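PDB 5C3U: L-serine ammonia-lyase from Rhizomucor miehei CAU432, which belongs to the pyridoxal-phosphate-dependent enzyme family and carries covalently bound pyridoxal-5'-phosphate in a pocket between its two alpha/beta domains. Local coordinates for residues S48-M53 against G78-L83; A84-A89 against Q110-D115; C177-G182 against A204-G209; H208-F213 against E226-I231. All blocks are in the same frame, centred on the assembly; numbering follows the deposited sequence.

Interaction 1 of 4, residues S48-M53 against G78-L83. With PLP (pyridoxal-5'-phosphate), chain B.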
loop_
_atom_site.group_PDB
_atom_site.type_symbol
_atom_site.label_atom_id
_atom_site.label_comp_id
_atom_site.label_asym_id
_atom_site.label_seq_id
_atom_site.Cartn_x
_atom_site.Cartn_y
_atom_site.Cartn_z
ATOM N N SER A 48 3.326 3.811 -12.391
ATOM C CA SER A 48 4.126 4.243 -11.215
ATOM C C SER A 48 4.601 3.100 -10.286
ATOM O O SER A 48 5.492 3.319 -9.469
ATOM C CB SER A 48 3.519 5.419 -10.426
ATOM O OG SER A 48 2.580 4.970 -9.439
ATOM N N GLY A 49 4.003 1.909 -10.387
ATOM C CA GLY A 49 4.604 0.718 -9.776
ATOM C C GLY A 49 3.986 0.234 -8.478
ATOM O O GLY A 49 4.516 -0.698 -7.840
ATOM N N SER A 50 2.881 0.856 -8.078
ATOM C CA SER A 50 2.208 0.447 -6.830
ATOM C C SER A 50 0.727 0.728 -6.804
ATOM O O SER A 50 0.198 1.447 -7.664
ATOM C CB SER A 50 2.889 1.110 -5.633
ATOM O OG SER A 50 2.330 2.394 -5.394
ATOM N N VAL A 51 0.063 0.181 -5.779
ATOM C CA VAL A 51 -1.363 0.401 -5.505
ATOM C C VAL A 51 -1.729 1.899 -5.334
ATOM O O VAL A 51 -2.882 2.264 -5.541
ATOM C CB VAL A 51 -1.821 -0.414 -4.248
ATOM C CG1 VAL A 51 -1.241 0.169 -2.950
ATOM C CG2 VAL A 51 -3.338 -0.539 -4.182
ATOM N N LYS A 52 -0.750 2.744 -4.983
ATOM C CA LYS A 52 -0.996 4.181 -4.819
ATOM C C LYS A 52 -1.651 4.792 -6.031
ATOM O O LYS A 52 -2.418 5.756 -5.908
ATOM C CB LYS A 52 0.274 4.979 -4.453
ATOM C CG LYS A 52 0.855 4.637 -3.080
ATOM C CD LYS A 52 -0.155 5.075 -2.013
ATOM C CE LYS A 52 0.490 5.174 -0.648
ATOM N NZ LYS A 52 1.217 3.914 -0.335
ATOM N N MET A 53 -1.365 4.243 -7.214
ATOM C CA MET A 53 -2.014 4.728 -8.427
ATOM C C MET A 53 -3.556 4.775 -8.312
ATOM O O MET A 53 -4.191 5.681 -8.870
ATOM C CB MET A 53 -1.560 3.882 -9.614
ATOM C CG MET A 53 -1.400 4.596 -10.940
ATOM S SD MET A 53 -0.490 6.157 -10.906
ATOM C CE MET A 53 -1.984 7.028 -11.088
ATOM N N GLY A 78 6.014 9.784 1.232
ATOM C CA GLY A 78 6.406 8.380 1.041
ATOM C C GLY A 78 6.795 8.060 -0.389
ATOM O O GLY A 78 6.372 8.753 -1.317
ATOM N N PRO A 79 7.548 6.966 -0.584
ATOM C CA PRO A 79 8.138 6.785 -1.925
ATOM C C PRO A 79 7.083 6.509 -2.998
ATOM O O PRO A 79 7.169 7.044 -4.123
ATOM C CB PRO A 79 9.062 5.575 -1.745
ATOM C CG PRO A 79 8.595 4.896 -0.496
ATOM C CD PRO A 79 8.082 5.992 0.390
ATOM N N ASN A 80 6.098 5.681 -2.682
ATOM C CA ASN A 80 5.141 5.345 -3.729
ATOM C C ASN A 80 4.124 6.434 -3.960
ATOM O O ASN A 80 3.599 6.559 -5.072
ATOM C CB ASN A 80 4.529 3.995 -3.465
ATOM C CG ASN A 80 5.605 2.932 -3.373
ATOM O OD1 ASN A 80 6.432 2.815 -4.300
ATOM N ND2 ASN A 80 5.655 2.206 -2.262
ATOM N N THR A 81 3.856 7.218 -2.918
ATOM C CA THR A 81 2.972 8.370 -3.077
ATOM C C THR A 81 3.604 9.394 -4.015
ATOM O O THR A 81 2.949 9.843 -4.961
ATOM C CB THR A 81 2.630 9.001 -1.731
ATOM O OG1 THR A 81 2.244 7.940 -0.853
ATOM C CG2 THR A 81 1.456 10.000 -1.887
ATOM N N VAL A 82 4.880 9.725 -3.796
ATOM C CA VAL A 82 5.497 10.761 -4.624
ATOM C C VAL A 82 5.590 10.279 -6.053
ATOM O O VAL A 82 5.377 11.060 -6.967
ATOM C CB VAL A 82 6.850 11.330 -4.102
ATOM C CG1 VAL A 82 6.641 11.963 -2.720
ATOM C CG2 VAL A 82 7.982 10.288 -4.081
ATOM N N LEU A 83 5.841 8.986 -6.249
ATOM C CA LEU A 83 5.914 8.467 -7.635
ATOM C C LEU A 83 4.554 8.568 -8.356
ATOM O O LEU A 83 4.493 8.878 -9.559
ATOM C CB LEU A 83 6.448 7.032 -7.647
ATOM C CG LEU A 83 7.943 6.963 -7.329
ATOM C CD1 LEU A 83 8.328 5.540 -6.929
ATOM C CD2 LEU A 83 8.729 7.392 -8.566
HETATM N N1 PLP B . 2.125 -1.171 0.397
HETATM C C2 PLP B . 2.679 -0.282 -0.447
HETATM C C2A PLP B . 3.799 -0.662 -1.386
HETATM C C3 PLP B . 2.190 1.098 -0.445
HETATM O O3 PLP B . 2.730 2.025 -1.296
HETATM C C4 PLP B . 1.080 1.417 0.480
HETATM C C4A PLP B . 0.526 2.780 0.500
HETATM C C5 PLP B . 0.545 0.355 1.371
HETATM C C6 PLP B . 1.118 -0.916 1.263
HETATM C C5A PLP B . -0.592 0.612 2.361
HETATM O O4P PLP B . -0.637 2.005 2.649
HETATM P P PLP B . -1.761 2.816 3.488
HETATM O O1P PLP B . -2.852 3.200 2.551
HETATM O O2P PLP B . -2.213 1.954 4.680
HETATM O O3P PLP B . -0.914 3.956 3.933
HETATM O O HOH W 1 3.465 4.406 -6.755
HETATM O O HOH W 2 5.981 2.524 -6.878
#
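The phenolic oxygen O3 of pyridoxal-5'-phosphate is gripped from both segments: N80 ND2 donates to it at 3.1 Å, and K52 NZ adds a weak, strongly bent bond at 2.6 Å. K52 NZ is also joined covalently to PLP C4A, as in the internal aldimine of this enzyme family. CG of K52 sits beside its own backbone N (chi1 -66°); a bend at chi2 turns CD, and one at chi4 turns NZ to PLP C4A. On the way the lysine chain crosses N80 at about a right angle, CG lying 3.7 Å from N80 CB, and CE passes 3.3 Å from T81 OG1, whose own hydrogen bond goes to S77 O. N80 ND2 is shared with E279 and N80 OD1 accepts from S315 N, which ties down the amide through both its polar atoms. The two helices begin side by side here: 52-67 carries the cofactor lysine near its start, while 79-92 follows G78 at its N-cap and supplies N80 and T81. S50 precedes the first of them and caps it, its OG accepting from K52 N at 3.1 Å. Two waters bridge the segments. One donates to S48 OG and to N80 O and is also hydrogen-bonded to S50 OG at 2.7 Å; the other links S48 O to N80 OD1, donating to both. Alongside the first water, S50 OG lies 3.3 Å from N80 CB, and S48 CB packs against the carbonyl O of L83.

Interaction 2 of 4, residues A84-A89 against Q110-D115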
loop_
_atom_site.group_PDB
_atom_site.type_symbol
_atom_site.label_atom_id
_atom_site.label_comp_id
_atom_site.label_asym_id
_atom_site.label_seq_id
_atom_site.Cartn_x
_atom_site.Cartn_y
_atom_site.Cartn_z
ATOM N N ALA A 84 3.472 8.273 -7.629
ATOM C CA ALA A 84 2.125 8.325 -8.168
ATOM C C ALA A 84 1.759 9.766 -8.488
ATOM O O ALA A 84 1.204 10.040 -9.556
ATOM C CB ALA A 84 1.110 7.728 -7.187
ATOM N N VAL A 85 2.098 10.682 -7.588
ATOM C CA VAL A 85 1.806 12.111 -7.808
ATOM C C VAL A 85 2.573 12.593 -9.058
ATOM O O VAL A 85 2.001 13.279 -9.921
ATOM C CB VAL A 85 2.151 12.951 -6.576
ATOM C CG1 VAL A 85 2.064 14.453 -6.874
ATOM C CG2 VAL A 85 1.182 12.598 -5.443
ATOM N N SER A 86 3.856 12.236 -9.139
ATOM C CA SER A 86 4.699 12.636 -10.302
ATOM C C SER A 86 4.091 12.151 -11.620
ATOM O O SER A 86 3.930 12.931 -12.591
ATOM C CB SER A 86 6.144 12.146 -10.099
ATOM O OG SER A 86 7.017 12.626 -11.106
ATOM N N TYR A 87 3.713 10.878 -11.648
ATOM C CA TYR A 87 3.051 10.296 -12.809
ATOM C C TYR A 87 1.743 11.002 -13.157
ATOM O O TYR A 87 1.519 11.353 -14.311
ATOM C CB TYR A 87 2.826 8.803 -12.612
ATOM C CG TYR A 87 2.055 8.186 -13.736
ATOM C CD1 TYR A 87 0.671 8.097 -13.683
ATOM C CD2 TYR A 87 2.704 7.747 -14.892
ATOM C CE1 TYR A 87 -0.052 7.536 -14.719
ATOM C CE2 TYR A 87 1.980 7.199 -15.948
ATOM C CZ TYR A 87 0.613 7.093 -15.855
ATOM O OH TYR A 87 -0.127 6.552 -16.883
ATOM N N CYS A 88 0.873 11.204 -12.167
ATOM C CA CYS A 88 -0.433 11.858 -12.414
ATOM C C CYS A 88 -0.265 13.301 -12.901
ATOM O O CYS A 88 -1.011 13.763 -13.757
ATOM C CB CYS A 88 -1.305 11.842 -11.135
ATOM S SG CYS A 88 -1.836 10.170 -10.676
ATOM N N ALA A 89 0.731 14.013 -12.369
ATOM C CA ALA A 89 0.886 15.408 -12.710
ATOM C C ALA A 89 1.271 15.460 -14.186
ATOM O O ALA A 89 0.726 16.267 -14.945
ATOM C CB ALA A 89 1.957 16.045 -11.852
ATOM N N GLN A 110 15.292 9.615 -10.466
ATOM C CA GLN A 110 15.327 9.741 -11.925
ATOM C C GLN A 110 13.918 9.717 -12.518
ATOM O O GLN A 110 13.627 10.457 -13.456
ATOM C CB GLN A 110 16.167 8.635 -12.562
ATOM C CG GLN A 110 16.270 8.752 -14.080
ATOM C CD GLN A 110 16.905 10.063 -14.527
ATOM O OE1 GLN A 110 18.118 10.251 -14.416
ATOM N NE2 GLN A 110 16.085 10.974 -15.037
ATOM N N SER A 111 13.058 8.855 -11.973
ATOM C CA SER A 111 11.686 8.749 -12.464
ATOM C C SER A 111 10.955 10.055 -12.283
ATOM O O SER A 111 10.208 10.480 -13.174
ATOM C CB SER A 111 10.909 7.650 -11.740
ATOM O OG SER A 111 11.385 6.387 -12.127
ATOM N N ILE A 112 11.149 10.671 -11.112
ATOM C CA ILE A 112 10.490 11.929 -10.794
ATOM C C ILE A 112 10.975 13.064 -11.700
ATOM O O ILE A 112 10.179 13.864 -12.185
ATOM C CB ILE A 112 10.654 12.285 -9.305
ATOM C CG1 ILE A 112 9.995 11.206 -8.436
ATOM C CG2 ILE A 112 10.067 13.664 -9.010
ATOM C CD1 ILE A 112 10.432 11.254 -6.994
ATOM N N ARG A 113 12.280 13.122 -11.939
ATOM C CA ARG A 113 12.842 14.109 -12.880
ATOM C C ARG A 113 12.359 13.891 -14.310
ATOM O O ARG A 113 11.984 14.843 -14.990
ATOM C CB ARG A 113 14.364 14.077 -12.873
ATOM C CG ARG A 113 15.018 14.650 -11.632
ATOM C CD ARG A 113 16.531 14.673 -11.832
ATOM N NE ARG A 113 17.253 14.463 -10.579
ATOM C CZ ARG A 113 17.851 13.325 -10.223
ATOM N NH1 ARG A 113 18.468 13.246 -9.052
ATOM N NH2 ARG A 113 17.842 12.265 -11.031
ATOM N N THR A 114 12.357 12.642 -14.756
ATOM C CA THR A 114 11.885 12.310 -16.103
ATOM C C THR A 114 10.429 12.735 -16.329
ATOM O O THR A 114 10.066 13.140 -17.426
ATOM C CB THR A 114 12.065 10.810 -16.387
ATOM O OG1 THR A 114 13.468 10.507 -16.394
ATOM C CG2 THR A 114 11.415 10.399 -17.726
ATOM N N ASP A 115 9.605 12.664 -15.280
ATOM C CA ASP A 115 8.209 13.073 -15.348
ATOM C C ASP A 115 8.075 14.586 -15.513
ATOM O O ASP A 115 7.011 15.086 -15.868
ATOM C CB ASP A 115 7.482 12.673 -14.047
ATOM C CG ASP A 115 7.103 11.198 -13.998
ATOM O OD1 ASP A 115 6.996 10.567 -15.067
ATOM O OD2 ASP A 115 6.881 10.668 -12.876
#
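S86 OG stands anti to its backbone N (chi1 -174°), and D115 CG lies beside its own N, anti to the carbonyl carbon (chi1 -79°); together these turns bring the hydroxyl up to OD2 of the carboxylate between two helices. S86 OG donates to D115 OD2 at 2.6 Å, a short bond that uses the anti lone pair, the one away from the other carboxylate oxygen. S86 OG is also 3.0 Å from D115 CB, and S86 CB comes to 3.2 Å from D115 OD2. D115 OD1 is held separately in a salt bridge with R90, so the carboxylate spans two partners of helix 79-92 and its rotation is probably well fixed. S86 OG is also hydrogen-bonded to S117 OG. Helices 79-92 and 106-114 are neighbouring connections of the four-stranded parallel sheet, one before and one after strand 95-100 in the chain, and both pack on I98 of that strand. The backbones come nearest at S86 and I112, whose CA atoms are 5.9 Å apart. The serine hydroxyl OG lies 3.6 Å from I112 CA and 3.8 Å from I112 CG2, a small side chain permitting the close approach. On the other helix Y87 turns its CB away from this segment, although its backbone N comes near D115 OD2 at a poor angle for bonding. The isoleucine also reaches I98 and V100 of the strand and V82 and L83 of the facing helix.

Interaction 3 of 4, residues C177-G182 against A204-G209. With PLP (pyridoxal-5'-phosphate), chain B.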
loop_
_atom_site.group_PDB
_atom_site.type_symbol
_atom_site.label_atom_id
_atom_site.label_comp_id
_atom_site.label_asym_id
_atom_site.label_seq_id
_atom_site.Cartn_x
_atom_site.Cartn_y
_atom_site.Cartn_z
ATOM N N CYS A 177 -4.184 -7.571 3.629
ATOM C CA CYS A 177 -4.009 -6.176 3.219
ATOM C C CYS A 177 -2.942 -5.505 4.111
ATOM O O CYS A 177 -3.129 -5.383 5.322
ATOM C CB CYS A 177 -5.342 -5.434 3.305
ATOM S SG CYS A 177 -5.287 -3.674 2.893
ATOM N N PRO A 178 -1.830 -5.072 3.519
ATOM C CA PRO A 178 -0.819 -4.322 4.300
ATOM C C PRO A 178 -1.398 -2.995 4.792
ATOM O O PRO A 178 -2.193 -2.381 4.061
ATOM C CB PRO A 178 0.314 -4.046 3.283
ATOM C CG PRO A 178 -0.203 -4.487 1.974
ATOM C CD PRO A 178 -1.527 -5.141 2.078
ATOM N N VAL A 179 -1.045 -2.577 6.021
ATOM C CA VAL A 179 -1.517 -1.290 6.587
ATOM C C VAL A 179 -0.364 -0.356 6.971
ATOM O O VAL A 179 0.514 -0.735 7.760
ATOM C CB VAL A 179 -2.474 -1.507 7.813
ATOM C CG1 VAL A 179 -2.922 -0.161 8.397
ATOM C CG2 VAL A 179 -3.683 -2.314 7.380
ATOM N N GLY A 180 -0.355 0.844 6.367
ATOM C CA GLY A 180 0.509 1.969 6.752
ATOM C C GLY A 180 -0.334 2.969 7.516
ATOM O O GLY A 180 -0.512 2.831 8.728
ATOM N N GLY A 181 -0.911 3.943 6.803
ATOM C CA GLY A 181 -1.830 4.899 7.433
ATOM C C GLY A 181 -3.297 4.501 7.366
ATOM O O GLY A 181 -4.157 5.185 7.939
ATOM N N GLY A 182 -3.589 3.405 6.663
ATOM C CA GLY A 182 -4.933 2.857 6.571
ATOM C C GLY A 182 -5.788 3.249 5.374
ATOM O O GLY A 182 -6.955 2.879 5.322
ATOM N N ALA A 204 -5.350 -7.339 8.386
ATOM C CA ALA A 204 -4.646 -6.062 8.274
ATOM C C ALA A 204 -3.239 -6.262 8.805
ATOM O O ALA A 204 -3.048 -6.364 10.003
ATOM C CB ALA A 204 -5.370 -4.981 9.077
ATOM N N VAL A 205 -2.236 -6.270 7.919
ATOM C CA VAL A 205 -0.888 -6.653 8.328
ATOM C C VAL A 205 0.059 -5.451 8.443
ATOM O O VAL A 205 0.092 -4.598 7.575
ATOM C CB VAL A 205 -0.289 -7.753 7.408
ATOM C CG1 VAL A 205 -0.360 -7.347 5.942
ATOM C CG2 VAL A 205 1.148 -8.072 7.810
ATOM N N GLU A 206 0.829 -5.418 9.524
ATOM C CA GLU A 206 1.844 -4.402 9.779
ATOM C C GLU A 206 3.109 -5.148 10.201
ATOM O O GLU A 206 3.087 -6.371 10.365
ATOM C CB GLU A 206 1.386 -3.477 10.937
ATOM C CG GLU A 206 0.285 -2.478 10.576
ATOM C CD GLU A 206 -0.218 -1.675 11.777
ATOM O OE1 GLU A 206 -0.658 -2.299 12.778
ATOM O OE2 GLU A 206 -0.175 -0.418 11.721
ATOM N N THR A 207 4.210 -4.426 10.357
ATOM C CA THR A 207 5.407 -5.013 10.958
ATOM C C THR A 207 5.502 -4.504 12.377
ATOM O O THR A 207 4.975 -3.434 12.674
ATOM C CB THR A 207 6.718 -4.650 10.223
ATOM O OG1 THR A 207 6.937 -3.235 10.293
ATOM C CG2 THR A 207 6.699 -5.151 8.765
ATOM N N HIS A 208 6.206 -5.242 13.241
ATOM C CA HIS A 208 6.285 -4.871 14.658
ATOM C C HIS A 208 6.872 -3.499 14.856
ATOM O O HIS A 208 6.506 -2.798 15.794
ATOM C CB HIS A 208 7.096 -5.900 15.441
ATOM C CG HIS A 208 6.485 -7.275 15.441
ATOM N ND1 HIS A 208 7.166 -8.372 15.073
ATOM C CD2 HIS A 208 5.214 -7.705 15.804
ATOM C CE1 HIS A 208 6.362 -9.453 15.164
ATOM N NE2 HIS A 208 5.168 -9.042 15.604
ATOM N N GLY A 209 7.773 -3.097 13.961
ATOM C CA GLY A 209 8.454 -1.799 14.042
ATOM C C GLY A 209 7.555 -0.586 13.901
ATOM O O GLY A 209 7.927 0.498 14.317
HETATM N N1 PLP B . 2.125 -1.171 0.397
HETATM C C2 PLP B . 2.679 -0.282 -0.447
HETATM C C2A PLP B . 3.799 -0.662 -1.386
HETATM C C3 PLP B . 2.190 1.098 -0.445
HETATM O O3 PLP B . 2.730 2.025 -1.296
HETATM C C4 PLP B . 1.080 1.417 0.480
HETATM C C4A PLP B . 0.526 2.780 0.500
HETATM C C5 PLP B . 0.545 0.355 1.371
HETATM C C6 PLP B . 1.118 -0.916 1.263
HETATM C C5A PLP B . -0.592 0.612 2.361
HETATM O O4P PLP B . -0.637 2.005 2.649
HETATM P P PLP B . -1.761 2.816 3.488
HETATM O O1P PLP B . -2.852 3.200 2.551
HETATM O O2P PLP B . -2.213 1.954 4.680
HETATM O O3P PLP B . -0.914 3.956 3.933
#
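V179 N donates to V205 O at 2.8 Å where the two strands part, and the three residues that follow V179 wrap the phosphate of pyridoxal-5'-phosphate. G180 N and G182 N both donate to PLP O2P, at 2.7 and 2.8 Å, and G181 N donates to PLP O3P at 2.9 Å, so this turn grips two phosphate oxygens through three backbone N-H groups. A CB on G180 would run into O3P. G182 is the N-cap of helix 183-194, and L184 N at the start of that helix is also hydrogen-bonded to the cofactor; the helix dipole would probably favour the negative charge. Upstream, P178 CB and CG lie near PLP C6. This is a glycine-rich phosphate loop at the end of strand 174-178, the first strand of a beta-alpha-beta unit that returns through helix 183-194 to the parallel neighbour 202-207. V205 bridges the two strands, its N donating to C177 O at 2.9 Å with the bond nearly straight (167°). Beside this ladder V179 CG2 packs on A204 CB at 3.6 Å, and F213 touches both residues. E206 CG lies 3.3 Å from V179 O, a buried carbonyl with no hydrogen-bond partner in the model. Farther out, the carboxylate of E206 accepts F213 N at OE2 and Q214 N at OE1, at the start of helix 212-219.

Interaction 4 of 4, residues H208-F213 against E226-I231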
loop_
_atom_site.group_PDB
_atom_site.type_symbol
_atom_site.label_atom_id
_atom_site.label_comp_id
_atom_site.label_asym_id
_atom_site.label_seq_id
_atom_site.Cartn_x
_atom_site.Cartn_y
_atom_site.Cartn_z
ATOM N N HIS A 208 6.206 -5.242 13.241
ATOM C CA HIS A 208 6.285 -4.871 14.658
ATOM C C HIS A 208 6.872 -3.499 14.856
ATOM O O HIS A 208 6.506 -2.798 15.794
ATOM C CB HIS A 208 7.096 -5.900 15.441
ATOM C CG HIS A 208 6.485 -7.275 15.441
ATOM N ND1 HIS A 208 7.166 -8.372 15.073
ATOM C CD2 HIS A 208 5.214 -7.705 15.804
ATOM C CE1 HIS A 208 6.362 -9.453 15.164
ATOM N NE2 HIS A 208 5.168 -9.042 15.604
ATOM N N GLY A 209 7.773 -3.097 13.961
ATOM C CA GLY A 209 8.454 -1.799 14.042
ATOM C C GLY A 209 7.555 -0.586 13.901
ATOM O O GLY A 209 7.927 0.498 14.317
ATOM N N SER A 210 6.364 -0.752 13.324
ATOM C CA SER A 210 5.414 0.364 13.197
ATOM C C SER A 210 3.969 -0.158 13.144
ATOM O O SER A 210 3.405 -0.395 12.072
ATOM C CB SER A 210 5.738 1.217 11.948
ATOM O OG SER A 210 4.992 2.427 11.944
ATOM N N ASN A 211 3.369 -0.371 14.314
ATOM C CA ASN A 211 2.113 -1.097 14.354
ATOM C C ASN A 211 0.943 -0.250 14.869
ATOM O O ASN A 211 0.123 -0.715 15.680
ATOM C CB ASN A 211 2.297 -2.396 15.171
ATOM C CG ASN A 211 2.384 -2.152 16.676
ATOM O OD1 ASN A 211 2.916 -1.133 17.138
ATOM N ND2 ASN A 211 1.876 -3.105 17.448
ATOM N N ALA A 212 0.852 0.999 14.387
ATOM C CA ALA A 212 -0.156 1.936 14.926
ATOM C C ALA A 212 -1.591 1.428 14.797
ATOM O O ALA A 212 -2.407 1.629 15.708
ATOM C CB ALA A 212 -0.017 3.324 14.303
ATOM N N PHE A 213 -1.910 0.755 13.699
ATOM C CA PHE A 213 -3.267 0.231 13.549
ATOM C C PHE A 213 -3.599 -0.803 14.619
ATOM O O PHE A 213 -4.623 -0.686 15.307
ATOM C CB PHE A 213 -3.529 -0.373 12.171
ATOM C CG PHE A 213 -4.930 -0.906 12.021
ATOM C CD1 PHE A 213 -6.018 -0.037 12.010
ATOM C CD2 PHE A 213 -5.168 -2.274 11.935
ATOM C CE1 PHE A 213 -7.325 -0.522 11.897
ATOM C CE2 PHE A 213 -6.470 -2.764 11.809
ATOM C CZ PHE A 213 -7.550 -1.884 11.780
ATOM N N GLU A 226 6.323 8.001 17.499
ATOM C CA GLU A 226 7.423 8.751 16.870
ATOM C C GLU A 226 8.719 7.938 16.807
ATOM O O GLU A 226 9.051 7.223 17.747
ATOM C CB GLU A 226 7.716 10.051 17.637
ATOM C CG GLU A 226 6.523 10.930 17.980
ATOM C CD GLU A 226 6.763 11.746 19.249
ATOM O OE1 GLU A 226 5.869 11.780 20.124
ATOM O OE2 GLU A 226 7.854 12.343 19.401
ATOM N N LYS A 227 9.474 8.109 15.712
ATOM C CA LYS A 227 10.846 7.594 15.529
ATOM C C LYS A 227 10.892 6.144 15.067
ATOM O O LYS A 227 11.962 5.553 14.988
ATOM C CB LYS A 227 11.776 7.822 16.758
ATOM C CG LYS A 227 11.878 9.276 17.238
ATOM C CD LYS A 227 12.462 10.202 16.172
ATOM C CE LYS A 227 12.690 11.616 16.709
ATOM N NZ LYS A 227 11.449 12.433 16.896
ATOM N N ASN A 228 9.724 5.594 14.738
ATOM C CA ASN A 228 9.627 4.212 14.300
ATOM C C ASN A 228 10.384 4.014 13.005
ATOM O O ASN A 228 10.496 4.933 12.189
ATOM C CB ASN A 228 8.172 3.815 14.103
ATOM C CG ASN A 228 7.369 3.921 15.380
ATOM O OD1 ASN A 228 7.130 5.024 15.887
ATOM N ND2 ASN A 228 6.959 2.775 15.921
ATOM N N ASN A 229 10.933 2.822 12.835
ATOM C CA ASN A 229 11.537 2.472 11.563
ATOM C C ASN A 229 11.272 0.977 11.323
ATOM O O ASN A 229 10.869 0.249 12.248
ATOM C CB ASN A 229 13.021 2.838 11.547
ATOM C CG ASN A 229 13.554 3.056 10.131
ATOM O OD1 ASN A 229 12.815 2.923 9.153
ATOM N ND2 ASN A 229 14.834 3.387 10.020
ATOM N N THR A 230 11.394 0.555 10.070
ATOM C CA THR A 230 11.143 -0.818 9.656
ATOM C C THR A 230 11.574 -0.827 8.197
ATOM O O THR A 230 11.538 0.216 7.547
ATOM C CB THR A 230 9.657 -1.265 9.842
ATOM O OG1 THR A 230 9.357 -2.415 9.042
ATOM C CG2 THR A 230 8.659 -0.171 9.436
ATOM N N ILE A 231 12.005 -1.985 7.704
ATOM C CA ILE A 231 12.297 -2.140 6.274
ATOM C C ILE A 231 11.048 -1.888 5.410
ATOM O O ILE A 231 11.159 -1.574 4.215
ATOM C CB ILE A 231 12.978 -3.511 5.947
ATOM C CG1 ILE A 231 12.028 -4.688 6.136
ATOM C CG2 ILE A 231 14.255 -3.699 6.766
ATOM C CD1 ILE A 231 12.615 -6.012 5.673
HETATM O O HOH W 3 10.518 1.116 15.049
#
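N228 sets its CB 3.3 Å from G209 O and 4.1 Å from S210 OG, and from there the side chain reaches back to G209 O. CG lies beside the backbone N (chi1 -61°), 3.6 Å from the same carbonyl oxygen. At the tip ND2 donates to G209 O at 2.9 Å, nearly straight at 165°, and the acceptor lies in the plane of the amide; ND2 also passes 4.0 Å from S210 CA. G209 O has a second donor in a water, 2.8 Å away, which in turn accepts from N229 N, so a direct bond and a water bridge join this one carbonyl to two successive residues of 226-231. G209 fits closely against the facing chain, where a CB would collide with N229 O. Next to it S210 CB meets T230 CG2 at 4.1 Å, the apolar part of a contact otherwise made through polar groups. S210 OG makes a weak hydrogen bond to S237 N. Within 226-231, N229 OD1 accepts from T230 N, the donor standing above the plane of the amide carbonyl. T230 OG1 is hydrogen-bonded to D260, A232 N and T207 OG1. These contacts lay the irregular segment 226-231, part of the long link to helix 242-250, across the turn that joins strand 202-207 to helix 212-219, with T230 reaching D260 at the start of helix 260-274.

Interactions 1 and 3 belong to the core and meet the same pyridoxal-5'-phosphate from different parts of the fold: the first through side chains and waters at the starts of two helices, the second through backbone N-H groups beyond a parallel strand pair. Interactions 2 and 4 are only partly buried. Interaction 2 continues helix 79-92 outward from interaction 1, M53 packing on Y87 and C88 between them; its polar link is a serine-carboxylate bond, away from the cofactor. Interaction 4 takes over where interaction 3 ends, sharing H208 and G209 and two further side-chain links, and relies on an asparagine amide and a water. Interactions 2 and 4 lie about 27 Å apart between centres.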